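Local coordinates for protein oxalate biosynthetic component 1 (Burkholderia thailandensis, PDB 5IKY) that makes oxalate as a bifunctional serine hydrolase and lyase acting in quorum sensing-dependent oxalogenesis, at residues A[129-134]-A[165-170]; A[574-579]-A[644-649]; A[932-937]-A[1069-1074]. All coordinates share one frame; numbering follows the deposited sequence.

Interaction 1 (A[129-134]-A[165-170]); sequences VRQIVL and VERMRA
Q131 and R167 make the polar half of this contact. NH1 of R167 donates to OE1 of Q131 over 2.8 Å, with an angle of 157° at the hydrogen. The acceptor sits at the edge of the guanidinium, near its plane, but seen from the other end the donor lies 29° off the amide's carbonyl plane. The amide and guanidinium planes are also strongly turned against each other, and the two side chains cross at about a right angle. A bend at chi3 (58°) turns the end of R167, while Q131 runs extended beyond CG. D127 and D163 each form a long, weak ion pair with R167.

Two helices of the N-terminal domain meet here, 126-138 and 162-172, with strands and loops between them in the chain. Each brings a long polar residue and, one position on, an apolar one to the contact.

The apolar half is I132 with M168. CD1 of I132 approaches CG of M168 at 4.0 Å and its SD at 4.1 Å. M168 starts out beside the contact, and its side chain carries the thioether nearer. I132 also packs on L123 and F164, and M168 on L179 of helix 176-181.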
ATOM      1  N   VAL A 129      14.561 -31.887 -14.182  1.00 77.65           N
ATOM      2  CA  VAL A 129      14.312 -30.514 -14.608  1.00 75.98           C
ATOM      3  C   VAL A 129      14.104 -29.590 -13.411  1.00 79.15           C
ATOM      4  O   VAL A 129      14.665 -28.495 -13.359  1.00 69.90           O
ATOM      5  CB  VAL A 129      13.084 -30.424 -15.536  1.00 71.55           C
ATOM      6  CG1 VAL A 129      12.818 -28.979 -15.931  1.00 77.87           C
ATOM      7  CG2 VAL A 129      13.290 -31.282 -16.774  1.00 79.00           C
ATOM      8  N   ARG A 130      13.304 -30.044 -12.449  1.00 70.00           N
ATOM      9  CA  ARG A 130      13.026 -29.268 -11.245  1.00 63.44           C
ATOM     10  C   ARG A 130      14.297 -28.930 -10.481  1.00 78.11           C
ATOM     11  O   ARG A 130      14.522 -27.777 -10.113  1.00 92.34           O
ATOM     12  CB  ARG A 130      12.071 -30.023 -10.322  1.00 65.87           C
ATOM     13  CG  ARG A 130      10.691 -30.249 -10.889  1.00 71.01           C
ATOM     14  CD  ARG A 130       9.728 -30.626  -9.783  1.00 65.39           C
ATOM     15  NE  ARG A 130       8.361 -30.761 -10.269  1.00 77.60           N
ATOM     16  CZ  ARG A 130       7.733 -31.921 -10.407  1.00 77.49           C
ATOM     17  NH1 ARG A 130       8.353 -33.052 -10.092  1.00 76.10           N
ATOM     18  NH2 ARG A 130       6.486 -31.952 -10.857  1.00 65.62           N
ATOM     19  N   GLN A 131      15.121 -29.946 -10.244  1.00 64.01           N
ATOM     20  CA  GLN A 131      16.350 -29.771  -9.484  1.00 72.93           C
ATOM     21  C   GLN A 131      17.298 -28.806 -10.185  1.00 78.02           C
ATOM     22  O   GLN A 131      18.020 -28.051  -9.535  1.00 79.82           O
ATOM     23  CB  GLN A 131      17.028 -31.123  -9.258  1.00 69.11           C
ATOM     24  CG  GLN A 131      16.160 -32.114  -8.499  1.00 87.45           C
ATOM     25  CD  GLN A 131      16.811 -33.475  -8.358  1.00115.65           C
ATOM     26  OE1 GLN A 131      18.035 -33.601  -8.420  1.00123.02           O
ATOM     27  NE2 GLN A 131      15.994 -34.506  -8.168  1.00118.48           N
ATOM     28  N   ILE A 132      17.281 -28.828 -11.514  1.00 62.47           N
ATOM     29  CA  ILE A 132      18.062 -27.886 -12.303  1.00 60.38           C
ATOM     30  C   ILE A 132      17.516 -26.474 -12.127  1.00 64.49           C
ATOM     31  O   ILE A 132      18.258 -25.546 -11.804  1.00 66.88           O
ATOM     32  CB  ILE A 132      18.058 -28.261 -13.797  1.00 69.13           C
ATOM     33  CG1 ILE A 132      18.842 -29.555 -14.022  1.00 58.46           C
ATOM     34  CG2 ILE A 132      18.640 -27.134 -14.638  1.00 57.34           C
ATOM     35  CD1 ILE A 132      18.832 -30.031 -15.457  1.00 65.63           C
ATOM     36  N   VAL A 133      16.211 -26.323 -12.335  1.00 58.28           N
ATOM     37  CA  VAL A 133      15.547 -25.038 -12.160  1.00 64.38           C
ATOM     38  C   VAL A 133      15.726 -24.515 -10.737  1.00 63.69           C
ATOM     39  O   VAL A 133      15.995 -23.332 -10.535  1.00 62.08           O
ATOM     40  CB  VAL A 133      14.039 -25.131 -12.486  1.00 62.93           C
ATOM     41  CG1 VAL A 133      13.327 -23.839 -12.110  1.00 52.43           C
ATOM     42  CG2 VAL A 133      13.834 -25.446 -13.962  1.00 54.89           C
ATOM     43  N   LEU A 134      15.596 -25.402  -9.756  1.00 69.48           N
ATOM     44  CA  LEU A 134      15.749 -25.007  -8.360  1.00 59.05           C
ATOM     45  C   LEU A 134      17.190 -24.632  -8.026  1.00 57.08           C
ATOM     46  O   LEU A 134      17.427 -23.717  -7.240  1.00 61.95           O
ATOM     47  CB  LEU A 134      15.267 -26.119  -7.427  1.00 50.66           C
ATOM     48  CG  LEU A 134      13.748 -26.277  -7.311  1.00 67.07           C
ATOM     49  CD1 LEU A 134      13.387 -27.314  -6.262  1.00 50.39           C
ATOM     50  CD2 LEU A 134      13.090 -24.942  -6.997  1.00 56.50           C
ATOM     51  N   VAL A 165      25.581 -33.546 -13.968  1.00 64.96           N
ATOM     52  CA  VAL A 165      26.125 -33.746 -15.306  1.00 77.07           C
ATOM     53  C   VAL A 165      25.838 -35.149 -15.838  1.00 82.68           C
ATOM     54  O   VAL A 165      25.454 -35.311 -16.999  1.00 88.05           O
ATOM     55  CB  VAL A 165      27.645 -33.494 -15.327  1.00 76.35           C
ATOM     56  CG1 VAL A 165      28.183 -33.618 -16.741  1.00 66.96           C
ATOM     57  CG2 VAL A 165      27.956 -32.118 -14.751  1.00 64.05           C
ATOM     58  N   GLU A 166      26.025 -36.155 -14.988  1.00 85.89           N
ATOM     59  CA  GLU A 166      25.762 -37.542 -15.363  1.00 90.19           C
ATOM     60  C   GLU A 166      24.312 -37.741 -15.778  1.00 90.82           C
ATOM     61  O   GLU A 166      24.026 -38.229 -16.871  1.00108.19           O
ATOM     62  CB  GLU A 166      26.090 -38.488 -14.208  1.00 99.93           C
ATOM     63  CG  GLU A 166      27.523 -38.428 -13.719  1.00115.23           C
ATOM     64  CD  GLU A 166      27.676 -39.031 -12.337  1.00137.66           C
ATOM     65  OE1 GLU A 166      26.688 -39.604 -11.827  1.00134.50           O
ATOM     66  OE2 GLU A 166      28.778 -38.930 -11.759  1.00155.15           O
ATOM     67  N   ARG A 167      23.402 -37.360 -14.887  1.00 87.81           N
ATOM     68  CA  ARG A 167      21.974 -37.519 -15.123  1.00 86.64           C
ATOM     69  C   ARG A 167      21.529 -36.733 -16.350  1.00 82.35           C
ATOM     70  O   ARG A 167      20.655 -37.175 -17.093  1.00 92.28           O
ATOM     71  CB  ARG A 167      21.185 -37.086 -13.888  1.00 83.80           C
ATOM     72  CG  ARG A 167      21.443 -37.965 -12.672  1.00 79.28           C
ATOM     73  CD  ARG A 167      20.950 -37.315 -11.392  1.00 89.80           C
ATOM     74  NE  ARG A 167      19.524 -37.010 -11.437  1.00104.27           N
ATOM     75  CZ  ARG A 167      18.911 -36.195 -10.585  1.00112.52           C
ATOM     76  NH1 ARG A 167      19.602 -35.602  -9.620  1.00107.86           N
ATOM     77  NH2 ARG A 167      17.609 -35.972 -10.697  1.00108.55           N
ATOM     78  N   MET A 168      22.143 -35.573 -16.566  1.00 82.75           N
ATOM     79  CA  MET A 168      21.872 -34.784 -17.761  1.00 84.53           C
ATOM     80  C   MET A 168      22.335 -35.531 -19.007  1.00 95.55           C
ATOM     81  O   MET A 168      21.606 -35.617 -19.994  1.00 97.57           O
ATOM     82  CB  MET A 168      22.555 -33.417 -17.680  1.00 90.14           C
ATOM     83  CG  MET A 168      21.608 -32.268 -17.378  1.00 99.51           C
ATOM     84  SD  MET A 168      22.433 -30.664 -17.380  1.00101.67           S
ATOM     85  CE  MET A 168      23.547 -30.849 -15.989  1.00 66.82           C
ATOM     86  N   ARG A 169      23.548 -36.073 -18.952  1.00 87.27           N
ATOM     87  CA  ARG A 169      24.110 -36.818 -20.073  1.00 93.11           C
ATOM     88  C   ARG A 169      23.335 -38.105 -20.335  1.00102.19           C
ATOM     89  O   ARG A 169      23.144 -38.503 -21.484  1.00 94.15           O
ATOM     90  CB  ARG A 169      25.582 -37.145 -19.818  1.00 84.69           C
ATOM     91  CG  ARG A 169      26.361 -37.483 -21.079  1.00 87.16           C
ATOM     92  CD  ARG A 169      27.705 -38.117 -20.755  1.00 91.88           C
ATOM     93  NE  ARG A 169      28.465 -37.335 -19.783  1.00 97.06           N
ATOM     94  CZ  ARG A 169      29.280 -36.335 -20.100  1.00 94.55           C
ATOM     95  NH1 ARG A 169      29.931 -35.683 -19.146  1.00 93.55           N
ATOM     96  NH2 ARG A 169      29.443 -35.986 -21.370  1.00 87.27           N
ATOM     97  N   ALA A 170      22.893 -38.752 -19.260  1.00 98.53           N
ATOM     98  CA  ALA A 170      22.146 -40.000 -19.368  1.00 80.43           C
ATOM     99  C   ALA A 170      20.747 -39.761 -19.926  1.00 92.00           C
ATOM    100  O   ALA A 170      20.319 -40.446 -20.857  1.00109.54           O
ATOM    101  CB  ALA A 170      22.067 -40.686 -18.013  1.00 79.36           C
TER

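Interaction 2 (A[574-579]-A[644-649]); sequences RLAAHL and RGYSIE
In R644 and Y646 the first torsion sets CG opposite the carbonyl carbon (chi1 -41° and -70°), and both side chains head for the same turn of helix 562-579. R644 then stays extended from CG to NE, which lays the far part of its chain along the methyl of A576. CB of A576 is 3.4 Å from NE of R644 and 3.6 Å from its CD, approaching the guanidinium obliquely. The charged end carries on past this methyl: NH1 forms a salt bridge with E572 and NH2 one with D573, both on the same helix, so two carboxylates hold the group while its stem packs against A576.

Both partners belong to the cap domain. A Schellman motif with G645 as its C-prime residue, at positive phi, ends helix 629-641: N of G645 reaches back to O of V642 and N of Y646 to O of L641. The chain on both sides of G645 faces helix 562-579, with R644 before the glycine and Y646 after it.

The tyrosine ring meets A576 and A577 obliquely. Its CE2 lies 4.1 Å from CB of A576, and its OH is 4.0 Å from CB of A577, so the phenol spans two successive alanine methyls. L641, from the last turn of helix 629-641, touches A576 as well as Y646, and A580, just beyond the end of helix 562-579, also touches the tyrosine side chain.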
ATOM      1  N   ARG A 574       3.096  16.744  22.714  1.00 65.67           N
ATOM      2  CA  ARG A 574       4.234  15.895  22.388  1.00 66.67           C
ATOM      3  C   ARG A 574       4.943  16.371  21.123  1.00 81.02           C
ATOM      4  O   ARG A 574       6.165  16.259  21.006  1.00 86.25           O
ATOM      5  CB  ARG A 574       3.786  14.440  22.229  1.00 55.73           C
ATOM      6  CG  ARG A 574       3.463  13.741  23.542  1.00 56.60           C
ATOM      7  CD  ARG A 574       2.978  12.314  23.308  1.00 64.57           C
ATOM      8  NE  ARG A 574       3.710  11.658  22.226  1.00 94.57           N
ATOM      9  CZ  ARG A 574       4.901  11.085  22.365  1.00101.81           C
ATOM     10  NH1 ARG A 574       5.507  11.084  23.545  1.00111.10           N
ATOM     11  NH2 ARG A 574       5.490  10.514  21.322  1.00 89.31           N
ATOM     12  N   LEU A 575       4.175  16.899  20.175  1.00 80.31           N
ATOM     13  CA  LEU A 575       4.755  17.453  18.959  1.00 71.82           C
ATOM     14  C   LEU A 575       5.474  18.759  19.273  1.00 70.61           C
ATOM     15  O   LEU A 575       6.542  19.035  18.730  1.00 70.74           O
ATOM     16  CB  LEU A 575       3.682  17.681  17.894  1.00 70.39           C
ATOM     17  CG  LEU A 575       4.168  18.326  16.592  1.00 67.82           C
ATOM     18  CD1 LEU A 575       5.307  17.521  15.976  1.00 68.69           C
ATOM     19  CD2 LEU A 575       3.021  18.470  15.607  1.00 65.03           C
ATOM     20  N   ALA A 576       4.884  19.552  20.162  1.00 59.29           N
ATOM     21  CA  ALA A 576       5.461  20.832  20.551  1.00 74.73           C
ATOM     22  C   ALA A 576       6.790  20.646  21.279  1.00 91.34           C
ATOM     23  O   ALA A 576       7.743  21.388  21.047  1.00 89.69           O
ATOM     24  CB  ALA A 576       4.485  21.608  21.423  1.00 63.23           C
ATOM     25  N   ALA A 577       6.846  19.650  22.158  1.00 99.63           N
ATOM     26  CA  ALA A 577       8.058  19.371  22.919  1.00 80.81           C
ATOM     27  C   ALA A 577       9.178  18.882  22.006  1.00 81.98           C
ATOM     28  O   ALA A 577      10.339  19.254  22.179  1.00 86.94           O
ATOM     29  CB  ALA A 577       7.777  18.351  24.009  1.00 64.19           C
ATOM     30  N   HIS A 578       8.822  18.049  21.034  1.00 66.62           N
ATOM     31  CA  HIS A 578       9.798  17.528  20.084  1.00 73.34           C
ATOM     32  C   HIS A 578      10.375  18.639  19.212  1.00 80.52           C
ATOM     33  O   HIS A 578      11.556  18.616  18.865  1.00 81.43           O
ATOM     34  CB  HIS A 578       9.169  16.449  19.204  1.00 64.34           C
ATOM     35  CG  HIS A 578      10.099  15.904  18.165  1.00 78.29           C
ATOM     36  ND1 HIS A 578       9.912  16.111  16.815  1.00 86.04           N
ATOM     37  CD2 HIS A 578      11.225  15.160  18.278  1.00 74.42           C
ATOM     38  CE1 HIS A 578      10.880  15.517  16.142  1.00 76.49           C
ATOM     39  NE2 HIS A 578      11.690  14.932  17.006  1.00 76.32           N
ATOM     40  N   LEU A 579       9.536  19.610  18.859  1.00 85.32           N
ATOM     41  CA  LEU A 579       9.975  20.740  18.045  1.00 95.13           C
ATOM     42  C   LEU A 579      10.807  21.721  18.863  1.00109.03           C
ATOM     43  O   LEU A 579      11.634  22.453  18.318  1.00114.20           O
ATOM     44  CB  LEU A 579       8.774  21.461  17.429  1.00 79.13           C
ATOM     45  CG  LEU A 579       7.972  20.690  16.379  1.00 78.60           C
ATOM     46  CD1 LEU A 579       6.819  21.537  15.863  1.00 90.89           C
ATOM     47  CD2 LEU A 579       8.868  20.234  15.237  1.00 74.82           C
ATOM     48  N   ARG A 644       2.425  27.631  24.572  1.00 99.48           N
ATOM     49  CA  ARG A 644       2.964  26.819  25.656  1.00100.28           C
ATOM     50  C   ARG A 644       4.164  27.486  26.318  1.00 95.48           C
ATOM     51  O   ARG A 644       4.628  27.045  27.371  1.00103.66           O
ATOM     52  CB  ARG A 644       3.348  25.433  25.134  1.00101.99           C
ATOM     53  CG  ARG A 644       2.340  24.866  24.151  1.00 97.53           C
ATOM     54  CD  ARG A 644       2.531  23.377  23.930  1.00 83.73           C
ATOM     55  NE  ARG A 644       1.655  22.878  22.872  1.00 89.10           N
ATOM     56  CZ  ARG A 644       0.363  22.607  23.036  1.00 89.54           C
ATOM     57  NH1 ARG A 644      -0.355  22.157  22.018  1.00 81.41           N
ATOM     58  NH2 ARG A 644      -0.211  22.782  24.218  1.00113.26           N
ATOM     59  N   GLY A 645       4.664  28.549  25.697  1.00 93.23           N
ATOM     60  CA  GLY A 645       5.758  29.313  26.266  1.00 94.46           C
ATOM     61  C   GLY A 645       7.124  28.942  25.721  1.00 91.54           C
ATOM     62  O   GLY A 645       8.144  29.438  26.201  1.00102.22           O
ATOM     63  N   TYR A 646       7.151  28.067  24.721  1.00 97.33           N
ATOM     64  CA  TYR A 646       8.409  27.683  24.092  1.00107.85           C
ATOM     65  C   TYR A 646       8.969  28.814  23.235  1.00104.55           C
ATOM     66  O   TYR A 646       8.222  29.632  22.697  1.00106.04           O
ATOM     67  CB  TYR A 646       8.230  26.429  23.234  1.00112.98           C
ATOM     68  CG  TYR A 646       7.979  25.162  24.018  1.00113.10           C
ATOM     69  CD1 TYR A 646       8.906  24.697  24.942  1.00108.47           C
ATOM     70  CD2 TYR A 646       6.823  24.419  23.820  1.00117.97           C
ATOM     71  CE1 TYR A 646       8.683  23.533  25.654  1.00110.00           C
ATOM     72  CE2 TYR A 646       6.590  23.256  24.526  1.00116.70           C
ATOM     73  CZ  TYR A 646       7.523  22.817  25.441  1.00112.97           C
ATOM     74  OH  TYR A 646       7.293  21.658  26.146  1.00112.37           O
ATOM     75  N   SER A 647      10.290  28.852  23.112  1.00105.84           N
ATOM     76  CA  SER A 647      10.948  29.844  22.274  1.00107.83           C
ATOM     77  C   SER A 647      10.688  29.567  20.797  1.00112.53           C
ATOM     78  O   SER A 647      10.769  28.425  20.346  1.00 99.24           O
ATOM     79  CB  SER A 647      12.454  29.866  22.545  1.00107.81           C
ATOM     80  OG  SER A 647      13.141  30.601  21.546  1.00107.54           O
ATOM     81  N   ILE A 648      10.367  30.620  20.054  1.00124.77           N
ATOM     82  CA  ILE A 648      10.212  30.518  18.610  1.00122.75           C
ATOM     83  C   ILE A 648      11.304  31.324  17.920  1.00122.11           C
ATOM     84  O   ILE A 648      11.177  31.688  16.752  1.00122.96           O
ATOM     85  CB  ILE A 648       8.832  31.015  18.142  1.00115.58           C
ATOM     86  CG1 ILE A 648       8.651  32.494  18.494  1.00112.86           C
ATOM     87  CG2 ILE A 648       7.724  30.173  18.759  1.00110.80           C
ATOM     88  CD1 ILE A 648       7.418  33.122  17.887  1.00111.79           C
ATOM     89  N   GLU A 649      12.378  31.594  18.657  1.00127.17           N
ATOM     90  CA  GLU A 649      13.486  32.404  18.157  1.00123.82           C
ATOM     91  C   GLU A 649      14.181  31.745  16.968  1.00126.14           C
ATOM     92  O   GLU A 649      14.646  32.431  16.058  1.00121.34           O
ATOM     93  CB  GLU A 649      14.500  32.667  19.273  1.00111.55           C
TER

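Interaction 3 (A[932-937]-A[1069-1074]); sequences FAHSSG and HSIRRY
The imidazole of H934 is sandwiched: CB of I1071 sits over the centre of one face, 3.9 Å from the ring centroid, and CB of S935 covers the opposite face, offset toward the rim. At its edge, near the plane, lies the backbone O of H1069, 3.0 Å from CE1 of H934. The ring of H1069 has H934 over one face and OG of S935 at its edge. The two imidazoles meet obliquely, planes 31° apart and centroids separated by 4.8 Å.

I1071 makes a CH-pi contact almost along the normal of the H934 ring, and its CD1 comes to 3.6 Å from ND1 of H934. That nitrogen is bonded to O of F974 on the neighbouring strand, which helps fix the ring's rotation. Across the contact, OG of S935 and NE2 of H1069 are hydrogen-bonded at 3.1 Å; OG stands anti to the serine's own backbone N, which turns it to the edge of the H1069 ring. On its far side H1069 is held by D997 through ND1. S1070 caps the helix that begins at I1071, its OG accepting from N of R1073.

S935 ends strand 929-935 with phi/psi of 57°/-114°, inside a type II' turn from H934 to G937 that leads into helix 937-955. This is the geometry of the nucleophile elbow of alpha/beta hydrolases, and S935, H1069 and D997 probably form the catalytic triad.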
ATOM      1  N   PHE A 932     -18.600  20.633 -17.344  1.00 88.84           N
ATOM      2  CA  PHE A 932     -17.403  20.093 -16.714  1.00 76.65           C
ATOM      3  C   PHE A 932     -17.486  20.293 -15.207  1.00 80.99           C
ATOM      4  O   PHE A 932     -17.959  21.329 -14.736  1.00 85.63           O
ATOM      5  CB  PHE A 932     -16.143  20.760 -17.270  1.00 82.45           C
ATOM      6  CG  PHE A 932     -15.673  20.179 -18.573  1.00 97.26           C
ATOM      7  CD1 PHE A 932     -15.628  18.806 -18.758  1.00 89.38           C
ATOM      8  CD2 PHE A 932     -15.286  21.005 -19.615  1.00 91.25           C
ATOM      9  CE1 PHE A 932     -15.195  18.268 -19.956  1.00 97.24           C
ATOM     10  CE2 PHE A 932     -14.854  20.473 -20.816  1.00 84.53           C
ATOM     11  CZ  PHE A 932     -14.809  19.104 -20.988  1.00 93.20           C
ATOM     12  N   ALA A 933     -17.029  19.299 -14.455  1.00 72.47           N
ATOM     13  CA  ALA A 933     -17.054  19.375 -13.000  1.00 67.82           C
ATOM     14  C   ALA A 933     -15.718  18.960 -12.403  1.00 63.98           C
ATOM     15  O   ALA A 933     -15.061  18.044 -12.898  1.00 71.38           O
ATOM     16  CB  ALA A 933     -18.176  18.510 -12.440  1.00 64.17           C
ATOM     17  N   HIS A 934     -15.322  19.647 -11.338  1.00 69.68           N
ATOM     18  CA  HIS A 934     -14.123  19.289 -10.592  1.00 69.58           C
ATOM     19  C   HIS A 934     -14.342  19.498  -9.099  1.00 73.91           C
ATOM     20  O   HIS A 934     -15.027  20.438  -8.693  1.00 60.80           O
ATOM     21  CB  HIS A 934     -12.920  20.107 -11.065  1.00 72.32           C
ATOM     22  CG  HIS A 934     -11.711  19.953 -10.195  1.00 79.12           C
ATOM     23  ND1 HIS A 934     -11.030  18.761 -10.071  1.00 72.71           N
ATOM     24  CD2 HIS A 934     -11.068  20.839  -9.398  1.00 73.86           C
ATOM     25  CE1 HIS A 934     -10.016  18.920  -9.239  1.00 67.78           C
ATOM     26  NE2 HIS A 934     -10.017  20.172  -8.817  1.00 71.28           N
ATOM     27  N   SER A 935     -13.755  18.613  -8.295  1.00 65.20           N
ATOM     28  CA  SER A 935     -13.841  18.691  -6.839  1.00 74.04           C
ATOM     29  C   SER A 935     -15.293  18.684  -6.360  1.00 71.30           C
ATOM     30  O   SER A 935     -16.004  17.692  -6.521  1.00 62.51           O
ATOM     31  CB  SER A 935     -13.116  19.941  -6.326  1.00 60.84           C
ATOM     32  OG  SER A 935     -13.095  19.978  -4.911  1.00 82.76           O
ATOM     33  N   SER A 936     -15.728  19.798  -5.779  1.00 75.06           N
ATOM     34  CA  SER A 936     -17.086  19.911  -5.258  1.00 77.21           C
ATOM     35  C   SER A 936     -18.090  20.227  -6.360  1.00 80.92           C
ATOM     36  O   SER A 936     -19.276  20.417  -6.092  1.00 77.91           O
ATOM     37  CB  SER A 936     -17.152  20.987  -4.171  1.00 58.53           C
ATOM     38  OG  SER A 936     -16.631  22.218  -4.645  1.00 78.35           O
ATOM     39  N   GLY A 937     -17.607  20.282  -7.598  1.00 90.06           N
ATOM     40  CA  GLY A 937     -18.446  20.598  -8.739  1.00 80.86           C
ATOM     41  C   GLY A 937     -19.584  19.614  -8.933  1.00 73.36           C
ATOM     42  O   GLY A 937     -20.695  20.000  -9.296  1.00 66.66           O
ATOM     43  N   HIS A1069      -5.131  16.063  -6.354  1.00 66.90           N
ATOM     44  CA  HIS A1069      -6.405  16.749  -6.534  1.00 76.15           C
ATOM     45  C   HIS A1069      -6.323  17.841  -7.603  1.00 83.35           C
ATOM     46  O   HIS A1069      -7.315  18.507  -7.898  1.00 88.38           O
ATOM     47  CB  HIS A1069      -6.874  17.349  -5.205  1.00 70.07           C
ATOM     48  CG  HIS A1069      -8.305  17.788  -5.209  1.00 83.94           C
ATOM     49  ND1 HIS A1069      -9.342  16.943  -5.544  1.00 85.94           N
ATOM     50  CD2 HIS A1069      -8.872  18.985  -4.925  1.00 78.95           C
ATOM     51  CE1 HIS A1069     -10.485  17.600  -5.461  1.00 90.47           C
ATOM     52  NE2 HIS A1069     -10.228  18.840  -5.089  1.00 88.89           N
ATOM     53  N   SER A1070      -5.141  18.020  -8.186  1.00 79.12           N
ATOM     54  CA  SER A1070      -4.946  19.070  -9.180  1.00 95.22           C
ATOM     55  C   SER A1070      -5.684  18.745 -10.475  1.00 87.05           C
ATOM     56  O   SER A1070      -5.507  17.671 -11.053  1.00 76.53           O
ATOM     57  CB  SER A1070      -3.459  19.281  -9.464  1.00109.41           C
ATOM     58  OG  SER A1070      -3.011  18.414 -10.488  1.00117.66           O
ATOM     59  N   ILE A1071      -6.511  19.683 -10.926  1.00 69.79           N
ATOM     60  CA  ILE A1071      -7.287  19.502 -12.146  1.00 78.27           C
ATOM     61  C   ILE A1071      -6.363  19.389 -13.361  1.00 84.03           C
ATOM     62  O   ILE A1071      -6.723  18.785 -14.373  1.00 82.90           O
ATOM     63  CB  ILE A1071      -8.294  20.662 -12.342  1.00 76.83           C
ATOM     64  CG1 ILE A1071      -9.191  20.409 -13.557  1.00 79.89           C
ATOM     65  CG2 ILE A1071      -7.571  21.996 -12.458  1.00 73.41           C
ATOM     66  CD1 ILE A1071      -9.940  19.098 -13.495  1.00 77.01           C
ATOM     67  N   ARG A1072      -5.165  19.954 -13.245  1.00 81.90           N
ATOM     68  CA  ARG A1072      -4.180  19.891 -14.319  1.00 89.78           C
ATOM     69  C   ARG A1072      -3.747  18.453 -14.593  1.00 86.83           C
ATOM     70  O   ARG A1072      -3.821  17.987 -15.729  1.00 83.79           O
ATOM     71  CB  ARG A1072      -2.960  20.753 -13.981  1.00 89.68           C
ATOM     72  N   ARG A1073      -3.304  17.751 -13.551  1.00 89.22           N
ATOM     73  CA  ARG A1073      -2.862  16.364 -13.694  1.00 78.51           C
ATOM     74  C   ARG A1073      -3.994  15.456 -14.157  1.00 79.89           C
ATOM     75  O   ARG A1073      -3.761  14.481 -14.871  1.00 89.39           O
ATOM     76  CB  ARG A1073      -2.287  15.832 -12.381  1.00 79.83           C
ATOM     77  CG  ARG A1073      -1.005  16.502 -11.923  1.00 84.24           C
ATOM     78  CD  ARG A1073      -0.424  15.778 -10.716  1.00 82.54           C
ATOM     79  NE  ARG A1073       0.422  16.647  -9.904  1.00 87.56           N
ATOM     80  CZ  ARG A1073       1.705  16.887 -10.152  1.00100.22           C
ATOM     81  NH1 ARG A1073       2.296  16.330 -11.200  1.00 98.77           N
ATOM     82  NH2 ARG A1073       2.397  17.691  -9.355  1.00 98.21           N
ATOM     83  N   TYR A1074      -5.215  15.773 -13.741  1.00 78.44           N
ATOM     84  CA  TYR A1074      -6.384  15.006 -14.158  1.00 79.78           C
ATOM     85  C   TYR A1074      -6.555  15.068 -15.669  1.00 74.70           C
ATOM     86  O   TYR A1074      -6.899  14.073 -16.308  1.00 72.55           O
ATOM     87  CB  TYR A1074      -7.649  15.520 -13.469  1.00 80.41           C
ATOM     88  CG  TYR A1074      -8.059  14.715 -12.261  1.00 71.91           C
ATOM     89  CD1 TYR A1074      -8.618  13.451 -12.404  1.00 81.87           C
ATOM     90  CD2 TYR A1074      -7.904  15.221 -10.976  1.00 60.12           C
ATOM     91  CE1 TYR A1074      -9.000  12.707 -11.303  1.00 74.37           C
ATOM     92  CE2 TYR A1074      -8.285  14.485  -9.868  1.00 71.49           C
ATOM     93  CZ  TYR A1074      -8.832  13.228 -10.038  1.00 77.02           C
ATOM     94  OH  TYR A1074      -9.212  12.489  -8.940  1.00 71.38           O
TER

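The three contacts follow one another along the chain, each in a different domain, and none touches another. Interaction 1, in the N-terminal domain, stands apart: its centre is about 60 Å from that of interaction 3 and about 68 Å from that of interaction 2, both of which lie across the chain's centre from it. Interactions 2 and 3 are closer, with centres about 38 Å and nearest atoms about 23 Å apart, one in the cap domain and the other at the probable serine hydrolase site. The magnesium ion is bound separately, by H227 and E477, next to the parallel sheet of the barrel-like part, consistent with a second site for the lyase activity.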